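Local structure of threonine synthase (Brucella melitensis bv. 1, 4F4F) at residues 113-118 with 413-418; 254-259 with 407-412. The protein probably catalyses the final step of threonine biosynthesis, the pyridoxal-phosphate-dependent conversion of O-phospho-L-homoserine and water into L-threonine and phosphate. All coordinates share one frame; numbering follows the deposited sequence.

Interaction 1 of 2, residues 113-118 with 413-418; sequences TLAFKD and ATAHPA. With PLP (pyridoxal-5'-phosphate), chain C.
Phe116 and Thr414 stand side by side and point the same way, and both reach pyridoxal phosphate. The Phe116 ring turns an edge to the cofactor, with PLP C3 near its plane, while its CD1 packs against Thr414 CB at 3.8 Å. Thr414 holds OG1 between its backbone N and carbonyl carbon (chi1 51°), from where OG1 donates to PLP N1 over 2.7 Å. Lys117 runs extended past one face of the Phe116 ring and bends only at chi4 (64°); its NZ is bonded covalently to PLP C4A at 1.8 Å, longer than an ordinary imine, and makes a weak hydrogen bond to PLP O3. The two segments run in opposite directions, and two backbone hydrogen bonds flank the single bridge of Ala115 with Ala415: His416 N to Leu114 O (3.0 Å) and Phe116 N to Thr414 O (2.9 Å). At the far end Leu114 CB meets His416 CB at 3.7 Å. The imidazole is fixed by Ala418 N, which donates in the ring plane to ND1, and it meets Phe109 edge-to-face. Backbone amides of Gly260, Asn261, Phe262 and Asp264 also bind the cofactor. A hydroxyl that donates to N1 is consistent with a neutral pyridine nitrogen, as in fold-type II PLP enzymes.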
loop_
_atom_site.group_PDB
_atom_site.type_symbol
_atom_site.label_atom_id
_atom_site.label_comp_id
_atom_site.label_asym_id
_atom_site.label_seq_id
_atom_site.Cartn_x
_atom_site.Cartn_y
_atom_site.Cartn_z
ATOM N N THR A 113 9.725 5.421 6.979
ATOM C CA THR A 113 9.247 6.656 6.340
ATOM C C THR A 113 7.950 7.188 6.927
ATOM O O THR A 113 7.269 8.014 6.304
ATOM C CB THR A 113 9.113 6.550 4.779
ATOM O OG1 THR A 113 8.028 5.691 4.404
ATOM C CG2 THR A 113 10.427 6.119 4.143
ATOM N N LEU A 114 7.607 6.709 8.127
ATOM C CA LEU A 114 6.444 7.201 8.860
ATOM C C LEU A 114 5.144 7.042 8.095
ATOM O O LEU A 114 4.232 7.854 8.217
ATOM C CB LEU A 114 6.648 8.674 9.239
ATOM C CG LEU A 114 8.000 9.022 9.880
ATOM C CD1 LEU A 114 8.017 10.504 10.282
ATOM C CD2 LEU A 114 8.293 8.120 11.061
ATOM N N ALA A 115 5.052 5.997 7.288
ATOM C CA ALA A 115 3.850 5.764 6.498
ATOM C C ALA A 115 3.633 4.287 6.155
ATOM O O ALA A 115 4.556 3.491 6.106
ATOM C CB ALA A 115 3.877 6.598 5.226
ATOM N N PHE A 116 2.377 3.954 5.927
ATOM C CA PHE A 116 1.948 2.564 5.942
ATOM C C PHE A 116 2.556 1.726 4.802
ATOM O O PHE A 116 2.667 0.506 4.941
ATOM C CB PHE A 116 0.411 2.492 5.949
ATOM C CG PHE A 116 -0.161 2.346 4.603
ATOM C CD1 PHE A 116 -0.287 3.427 3.793
ATOM C CD2 PHE A 116 -0.516 1.102 4.131
ATOM C CE1 PHE A 116 -0.776 3.282 2.532
ATOM C CE2 PHE A 116 -1.017 0.965 2.845
ATOM C CZ PHE A 116 -1.138 2.052 2.059
ATOM N N LYS A 117 2.972 2.364 3.696
ATOM C CA LYS A 117 3.657 1.610 2.610
ATOM C C LYS A 117 4.967 0.918 3.051
ATOM O O LYS A 117 5.380 -0.078 2.458
ATOM C CB LYS A 117 3.837 2.480 1.348
ATOM C CG LYS A 117 2.508 2.770 0.689
ATOM C CD LYS A 117 2.648 3.614 -0.567
ATOM C CE LYS A 117 1.291 4.005 -1.154
ATOM N NZ LYS A 117 0.513 4.865 -0.247
ATOM N N ASP A 118 5.556 1.365 4.157
ATOM C CA ASP A 118 6.700 0.685 4.735
ATOM C C ASP A 118 6.410 -0.773 5.076
ATOM O O ASP A 118 7.304 -1.598 4.983
ATOM C CB ASP A 118 7.148 1.321 6.038
ATOM C CG ASP A 118 7.698 2.715 5.861
ATOM O OD1 ASP A 118 8.215 3.049 4.770
ATOM O OD2 ASP A 118 7.603 3.494 6.834
ATOM N N ALA A 413 -4.397 4.234 10.829
ATOM C CA ALA A 413 -3.657 5.471 10.708
ATOM C C ALA A 413 -2.459 5.253 9.770
ATOM O O ALA A 413 -1.479 4.628 10.123
ATOM C CB ALA A 413 -3.230 5.999 12.083
ATOM N N THR A 414 -2.549 5.815 8.565
ATOM C CA THR A 414 -1.670 5.458 7.479
ATOM C C THR A 414 -0.432 6.345 7.335
ATOM O O THR A 414 0.431 6.021 6.553
ATOM C CB THR A 414 -2.455 5.466 6.144
ATOM O OG1 THR A 414 -3.150 6.704 6.014
ATOM C CG2 THR A 414 -3.523 4.348 6.106
ATOM N N ALA A 415 -0.351 7.442 8.069
ATOM C CA ALA A 415 0.849 8.309 8.085
ATOM C C ALA A 415 0.940 9.039 9.391
ATOM O O ALA A 415 -0.081 9.327 9.996
ATOM C CB ALA A 415 0.824 9.332 6.965
ATOM N N HIS A 416 2.171 9.393 9.769
ATOM C CA HIS A 416 2.441 10.199 10.944
ATOM C C HIS A 416 2.045 11.618 10.622
ATOM O O HIS A 416 2.283 12.068 9.492
ATOM C CB HIS A 416 3.937 10.130 11.254
ATOM C CG HIS A 416 4.337 10.718 12.590
ATOM N ND1 HIS A 416 4.509 12.039 12.785
ATOM C CD2 HIS A 416 4.676 10.090 13.796
ATOM C CE1 HIS A 416 4.902 12.249 14.058
ATOM N NE2 HIS A 416 4.995 11.056 14.678
ATOM N N PRO A 417 1.467 12.355 11.598
ATOM C CA PRO A 417 1.163 13.761 11.324
ATOM C C PRO A 417 2.322 14.627 10.792
ATOM O O PRO A 417 2.069 15.546 10.016
ATOM C CB PRO A 417 0.646 14.311 12.668
ATOM C CG PRO A 417 0.855 13.246 13.676
ATOM C CD PRO A 417 1.018 11.947 12.948
ATOM N N ALA A 418 3.558 14.320 11.157
ATOM C CA ALA A 418 4.699 15.091 10.668
ATOM C C ALA A 418 4.969 14.944 9.170
ATOM O O ALA A 418 5.744 15.715 8.633
ATOM C CB ALA A 418 5.971 14.788 11.464
HETATM N N1 PLP C . -3.020 6.842 3.273
HETATM C C2 PLP C . -1.668 7.086 3.078
HETATM C C2A PLP C . -0.817 7.917 4.014
HETATM C C3 PLP C . -0.985 6.485 1.896
HETATM O O3 PLP C . 0.363 6.719 1.704
HETATM C C4 PLP C . -1.835 5.661 0.962
HETATM C C4A PLP C . -1.278 4.993 -0.254
HETATM C C5 PLP C . -3.271 5.456 1.274
HETATM C C6 PLP C . -3.778 6.066 2.445
HETATM C C5A PLP C . -4.125 4.567 0.346
HETATM O O4P PLP C . -3.699 3.142 0.301
HETATM P P PLP C . -4.253 2.000 -0.745
HETATM O O1P PLP C . -5.770 2.078 -0.656
HETATM O O2P PLP C . -3.694 2.440 -2.083
HETATM O O3P PLP C . -3.702 0.656 -0.318
#

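Interaction 2 of 2, residues 254-259 with 407-412; sequences SFTVPT and APMVVL. With PLP (pyridoxal-5'-phosphate), chain C.
The Phe255 ring has Leu412 CD1 at its edge, near the ring plane, at 4.0 Å from CD2, and Val410 approaches the same CD2 obliquely through CB at 3.7 Å. Tyr239 of helix 236-245 adds an edge-to-face ring contact to Phe255, so aromatic and aliphatic groups pack together on the Phe255 and Val410 face. Leu412 extends the layer, its CD2 touching Val257 CG2 at 3.7 Å.

The two strands run parallel at 21°, joined by a ladder in which Ser254 and Thr256 each use both N and O: Ser254 N to Pro408 O, Val410 N to Ser254 O, Thr256 N to Val410 O, and Leu412 N to Thr256 O, 2.9 to 3.0 Å long. On the face of Ser254, Thr256, Met409 and Val411, Met409 leaves the backbone with CG anti to N (chi1 -179°) and then folds at chi2 and chi3. The bends bring SD to 3.2 Å from Thr256 OG1 and CE to 3.7 Å from Ser254 CB. Helix 390-402 covers this face, and Ser254 OG is held by Gln280 N of the next strand.

Thr256 OG1 is buried with no hydrogen-bonding partner in the model, and so is Leu412 O. The latter faces Pro258 CD, where an N-H would continue the ladder. Proline has none to give; the regular pairing therefore stops here, just as the chain turns into the cofactor pocket, and the backbone O of Pro258 is left beside the cofactor ring, 3.4 Å from PLP C6, instead of joining the pairing with 407-412.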
loop_
_atom_site.group_PDB
_atom_site.type_symbol
_atom_site.label_atom_id
_atom_site.label_comp_id
_atom_site.label_asym_id
_atom_site.label_seq_id
_atom_site.Cartn_x
_atom_site.Cartn_y
_atom_site.Cartn_z
ATOM N N SER A 254 -14.121 -4.762 13.450
ATOM C CA SER A 254 -14.341 -3.968 12.244
ATOM C C SER A 254 -13.140 -3.080 11.947
ATOM O O SER A 254 -12.386 -2.671 12.861
ATOM C CB SER A 254 -15.621 -3.123 12.355
ATOM O OG SER A 254 -16.760 -3.939 12.399
ATOM N N PHE A 255 -12.949 -2.788 10.671
ATOM C CA PHE A 255 -11.859 -1.935 10.238
ATOM C C PHE A 255 -12.325 -0.846 9.284
ATOM O O PHE A 255 -13.097 -1.102 8.357
ATOM C CB PHE A 255 -10.779 -2.732 9.532
ATOM C CG PHE A 255 -10.083 -3.747 10.407
ATOM C CD1 PHE A 255 -10.616 -5.000 10.597
ATOM C CD2 PHE A 255 -8.886 -3.442 11.011
ATOM C CE1 PHE A 255 -9.962 -5.940 11.361
ATOM C CE2 PHE A 255 -8.234 -4.366 11.808
ATOM C CZ PHE A 255 -8.782 -5.617 11.977
ATOM N N THR A 256 -11.780 0.349 9.468
ATOM C CA THR A 256 -11.946 1.419 8.508
ATOM C C THR A 256 -10.588 1.811 7.963
ATOM O O THR A 256 -9.642 2.035 8.715
ATOM C CB THR A 256 -12.660 2.637 9.158
ATOM O OG1 THR A 256 -13.931 2.225 9.661
ATOM C CG2 THR A 256 -12.864 3.803 8.150
ATOM N N VAL A 257 -10.507 1.920 6.641
ATOM C CA VAL A 257 -9.252 2.105 5.960
ATOM C C VAL A 257 -9.285 3.328 5.056
ATOM O O VAL A 257 -10.071 3.337 4.088
ATOM C CB VAL A 257 -8.971 0.898 5.073
ATOM C CG1 VAL A 257 -7.624 1.073 4.360
ATOM C CG2 VAL A 257 -9.015 -0.387 5.887
ATOM N N PRO A 258 -8.445 4.342 5.342
ATOM C CA PRO A 258 -8.333 5.426 4.399
ATOM C C PRO A 258 -7.707 4.865 3.142
ATOM O O PRO A 258 -6.620 4.285 3.203
ATOM C CB PRO A 258 -7.437 6.476 5.124
ATOM C CG PRO A 258 -7.197 5.961 6.502
ATOM C CD PRO A 258 -7.485 4.487 6.455
ATOM N N THR A 259 -8.413 4.955 2.023
ATOM C CA THR A 259 -8.192 4.068 0.862
ATOM C C THR A 259 -7.963 4.918 -0.380
ATOM O O THR A 259 -8.666 5.889 -0.603
ATOM C CB THR A 259 -9.446 3.181 0.630
ATOM O OG1 THR A 259 -9.532 2.187 1.651
ATOM C CG2 THR A 259 -9.437 2.484 -0.726
ATOM N N ALA A 407 -19.305 -4.433 17.288
ATOM C CA ALA A 407 -17.884 -4.737 17.142
ATOM C C ALA A 407 -16.998 -3.536 17.471
ATOM O O ALA A 407 -17.350 -2.404 17.150
ATOM C CB ALA A 407 -17.574 -5.229 15.735
ATOM N N PRO A 408 -15.809 -3.790 18.040
ATOM C CA PRO A 408 -14.820 -2.736 18.146
ATOM C C PRO A 408 -14.337 -2.294 16.770
ATOM O O PRO A 408 -14.206 -3.121 15.852
ATOM C CB PRO A 408 -13.661 -3.422 18.855
ATOM C CG PRO A 408 -13.812 -4.856 18.516
ATOM C CD PRO A 408 -15.267 -5.091 18.491
ATOM N N MET A 409 -14.103 -0.990 16.649
ATOM C CA MET A 409 -13.636 -0.389 15.398
ATOM C C MET A 409 -12.152 -0.049 15.487
ATOM O O MET A 409 -11.699 0.659 16.410
ATOM C CB MET A 409 -14.441 0.887 15.112
ATOM C CG MET A 409 -14.056 1.589 13.810
ATOM S SD MET A 409 -14.250 0.544 12.349
ATOM C CE MET A 409 -16.024 0.578 12.183
ATOM N N VAL A 410 -11.410 -0.518 14.501
ATOM C CA VAL A 410 -10.035 -0.200 14.339
ATOM C C VAL A 410 -9.918 0.657 13.094
ATOM O O VAL A 410 -10.357 0.250 11.986
ATOM C CB VAL A 410 -9.223 -1.471 14.162
ATOM C CG1 VAL A 410 -7.765 -1.112 13.878
ATOM C CG2 VAL A 410 -9.362 -2.370 15.411
ATOM N N VAL A 411 -9.386 1.855 13.269
ATOM C CA VAL A 411 -9.181 2.781 12.165
ATOM C C VAL A 411 -7.688 2.754 11.861
ATOM O O VAL A 411 -6.878 2.976 12.740
ATOM C CB VAL A 411 -9.574 4.225 12.553
ATOM C CG1 VAL A 411 -9.399 5.172 11.385
ATOM C CG2 VAL A 411 -11.006 4.288 13.090
ATOM N N LEU A 412 -7.346 2.511 10.619
ATOM C CA LEU A 412 -5.951 2.509 10.174
ATOM C C LEU A 412 -5.433 3.939 10.049
ATOM O O LEU A 412 -5.983 4.763 9.277
ATOM C CB LEU A 412 -5.803 1.774 8.836
ATOM C CG LEU A 412 -5.674 0.254 8.805
ATOM C CD1 LEU A 412 -6.672 -0.434 9.720
ATOM C CD2 LEU A 412 -5.621 -0.331 7.376
HETATM N N1 PLP C . -3.020 6.842 3.273
HETATM C C2 PLP C . -1.668 7.086 3.078
HETATM C C2A PLP C . -0.817 7.917 4.014
HETATM C C3 PLP C . -0.985 6.485 1.896
HETATM O O3 PLP C . 0.363 6.719 1.704
HETATM C C4 PLP C . -1.835 5.661 0.962
HETATM C C4A PLP C . -1.278 4.993 -0.254
HETATM C C5 PLP C . -3.271 5.456 1.274
HETATM C C6 PLP C . -3.778 6.066 2.445
HETATM C C5A PLP C . -4.125 4.567 0.346
HETATM O O4P PLP C . -3.699 3.142 0.301
HETATM P P PLP C . -4.253 2.000 -0.745
HETATM O O1P PLP C . -5.770 2.078 -0.656
HETATM O O2P PLP C . -3.694 2.440 -2.083
HETATM O O3P PLP C . -3.702 0.656 -0.318
#

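From the N terminus the chain passes through strand 103-107 and reaches 113-118, the first half of interaction 1, which runs into helix 117-134 and on to the five-stranded parallel sheet. It then comes to 254-259, most of it strand 253-258 of the six-stranded mixed sheet; its partner 407-412, with 147 residues between, closes interaction 2. The chain continues directly into 413-418 and closes interaction 1, so the smaller loop is nested within the larger. The two contacts touch where Thr414 CG2 packs on Pro258 CD, and both border pyridoxal phosphate. Together they illustrate how one strand and its following loop can join the core of a sheet to the start of a cofactor-bearing helix.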